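Local coordinates for protein esterase (Thermotoga maritima, PDB 3DOH) that probably hydrolyses carboxylic esters, as a thermostable esterase that joins an immunoglobulin-like domain to an alpha/beta-hydrolase domain, at residues R264-G269 and F288-P293. Sequence-based numbering, arbitrary orientation.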
loop_
_atom_site.group_PDB
_atom_site.type_symbol
_atom_site.label_atom_id
_atom_site.label_comp_id
_atom_site.label_asym_id
_atom_site.label_seq_id
_atom_site.Cartn_x
_atom_site.Cartn_y
_atom_site.Cartn_z
ATOM N N ARG A 264 54.280 -9.776 3.464
ATOM C CA ARG A 264 52.888 -9.387 3.279
ATOM C C ARG A 264 51.948 -10.513 3.691
ATOM O O ARG A 264 51.093 -10.935 2.913
ATOM C CB ARG A 264 52.631 -8.992 1.823
ATOM C CG ARG A 264 53.625 -7.985 1.268
ATOM C CD ARG A 264 52.935 -6.958 0.385
ATOM N NE ARG A 264 53.095 -7.260 -1.034
ATOM C CZ ARG A 264 52.167 -7.029 -1.956
ATOM N NH1 ARG A 264 51.006 -6.491 -1.611
ATOM N NH2 ARG A 264 52.399 -7.337 -3.225
ATOM N N ILE A 265 52.112 -10.995 4.918
ATOM C CA ILE A 265 51.137 -11.899 5.511
ATOM C C ILE A 265 50.196 -11.028 6.351
ATOM O O ILE A 265 50.574 -10.520 7.419
ATOM C CB ILE A 265 51.796 -13.046 6.354
ATOM C CG1 ILE A 265 52.616 -13.955 5.441
ATOM C CG2 ILE A 265 50.726 -13.907 7.064
ATOM C CD1 ILE A 265 53.608 -14.793 6.220
ATOM N N TYR A 266 48.999 -10.824 5.834
ATOM C CA TYR A 266 48.015 -9.972 6.452
ATOM C C TYR A 266 47.110 -10.871 7.252
ATOM O O TYR A 266 47.087 -12.078 7.066
ATOM C CB TYR A 266 47.231 -9.301 5.368
ATOM C CG TYR A 266 48.082 -8.530 4.348
ATOM C CD1 TYR A 266 49.012 -7.587 4.759
ATOM C CD2 TYR A 266 47.902 -8.696 2.965
ATOM C CE1 TYR A 266 49.760 -6.865 3.840
ATOM C CE2 TYR A 266 48.650 -7.964 2.040
ATOM C CZ TYR A 266 49.576 -7.055 2.494
ATOM O OH TYR A 266 50.349 -6.293 1.611
ATOM N N ILE A 267 46.363 -10.301 8.172
ATOM C CA ILE A 267 45.474 -11.114 8.995
ATOM C C ILE A 267 44.232 -10.346 9.454
ATOM O O ILE A 267 44.346 -9.210 9.909
ATOM C CB ILE A 267 46.212 -11.702 10.227
ATOM C CG1 ILE A 267 45.292 -12.646 11.014
ATOM C CG2 ILE A 267 46.806 -10.584 11.098
ATOM C CD1 ILE A 267 46.063 -13.683 11.815
ATOM N N THR A 268 43.072 -10.987 9.331
ATOM C CA THR A 268 41.813 -10.427 9.732
ATOM C C THR A 268 40.901 -11.547 10.234
ATOM O O THR A 268 41.050 -12.714 9.846
ATOM C CB THR A 268 41.120 -9.627 8.551
ATOM O OG1 THR A 268 39.842 -9.101 8.982
ATOM C CG2 THR A 268 40.921 -10.521 7.334
ATOM N N GLY A 269 39.963 -11.175 11.097
ATOM C CA GLY A 269 38.958 -12.068 11.596
ATOM C C GLY A 269 37.936 -11.239 12.355
ATOM O O GLY A 269 38.174 -10.075 12.649
ATOM N N PHE A 288 53.246 -10.596 10.930
ATOM C CA PHE A 288 52.216 -9.995 10.078
ATOM C C PHE A 288 52.518 -8.574 9.611
ATOM O O PHE A 288 53.071 -7.773 10.346
ATOM C CB PHE A 288 50.866 -10.068 10.779
ATOM C CG PHE A 288 50.497 -11.462 11.253
ATOM C CD1 PHE A 288 49.982 -12.401 10.364
ATOM C CD2 PHE A 288 50.632 -11.813 12.592
ATOM C CE1 PHE A 288 49.624 -13.671 10.796
ATOM C CE2 PHE A 288 50.281 -13.080 13.042
ATOM C CZ PHE A 288 49.786 -14.014 12.144
ATOM N N ALA A 289 52.168 -8.291 8.363
ATOM C CA ALA A 289 52.367 -6.968 7.751
ATOM C C ALA A 289 51.267 -5.929 8.147
ATOM O O ALA A 289 51.554 -4.731 8.261
ATOM C CB ALA A 289 52.433 -7.107 6.241
ATOM N N ALA A 290 50.047 -6.420 8.341
ATOM C CA ALA A 290 48.911 -5.580 8.690
ATOM C C ALA A 290 47.714 -6.438 9.092
ATOM O O ALA A 290 47.569 -7.573 8.638
ATOM C CB ALA A 290 48.547 -4.671 7.527
ATOM N N ALA A 291 46.862 -5.885 9.948
ATOM C CA ALA A 291 45.776 -6.624 10.550
ATOM C C ALA A 291 44.478 -5.837 10.406
ATOM O O ALA A 291 44.498 -4.605 10.472
ATOM C CB ALA A 291 46.085 -6.832 11.996
ATOM N N ILE A 292 43.356 -6.526 10.198
ATOM C CA ILE A 292 42.017 -5.926 10.340
ATOM C C ILE A 292 41.212 -6.775 11.342
ATOM O O ILE A 292 40.570 -7.771 10.962
ATOM C CB ILE A 292 41.273 -5.796 8.978
ATOM C CG1 ILE A 292 42.129 -5.023 7.976
ATOM C CG2 ILE A 292 39.851 -5.221 9.143
ATOM C CD1 ILE A 292 41.650 -5.156 6.496
ATOM N N PRO A 293 41.276 -6.421 12.630
ATOM C CA PRO A 293 40.447 -6.999 13.679
ATOM C C PRO A 293 39.053 -6.380 13.848
ATOM O O PRO A 293 38.926 -5.227 14.296
ATOM C CB PRO A 293 41.265 -6.736 14.924
ATOM C CG PRO A 293 42.021 -5.509 14.626
ATOM C CD PRO A 293 42.267 -5.482 13.164
#
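Ile267 exchanges backbone hydrogen bonds with both Ala290 and Ile292, its N giving to Ala290 O (3.0 Å) and its O accepting from Ile292 N, as strands 264-269 and 290-293 run parallel with their axes 6° apart. Ala289 N gives a further backbone bond to Ile265 O (2.9 Å). On one side of the sheet the Phe288 ring crosses the Ile267 side chain: CG2 of Ile267 sits over one ring face in a CH-pi contact, 4.0 Å from the centroid of the Phe288 ring and offset toward the rim. With CG1 of Ile267 anti to its backbone N (chi1 -175°), CD1 of Ile267 extends to the far end of the ring, 3.7 Å from Phe288 CE1. Ile265 CG2 touches Phe288 CD1 at 3.7 Å. Helices 242-257 and 272-283 pack on this side, bringing Ile251 and Ile281 against the ring. An alanine in place of Phe288 would probably open a gap between these helices and the side chains of Ile265 and Ile267, leaving both without their aromatic partner. The pair forms the first and last strands of a beta-alpha-beta crossover through helix 272-283 in the alpha/beta-hydrolase sheet; Gly269 is the first glycine of a GxSxG sequence that probably forms the nucleophile elbow, with Ser271 as its serine. On the other side, the Tyr266 ring brings CE1 to 3.6 Å from Ala289 CB, while Ala290 N lies at the ring edge. Arg264 O stands over one face of this ring, and Tyr266 OH is hydrogen-bonded to Gln378 O and accepts a bond from Arg264 NH1. Farther along, Thr268 OG1, anti to its own backbone N (chi1 179°), donates to Ile292 O, though the modelled separation is too short to be trusted; Ile292 O also takes a weak bond from Gly269 N (3.5 Å). Tyr366 OH is a second partner of Thr268 OG1, and helix 369-376 packs over Ala290 and Ile292.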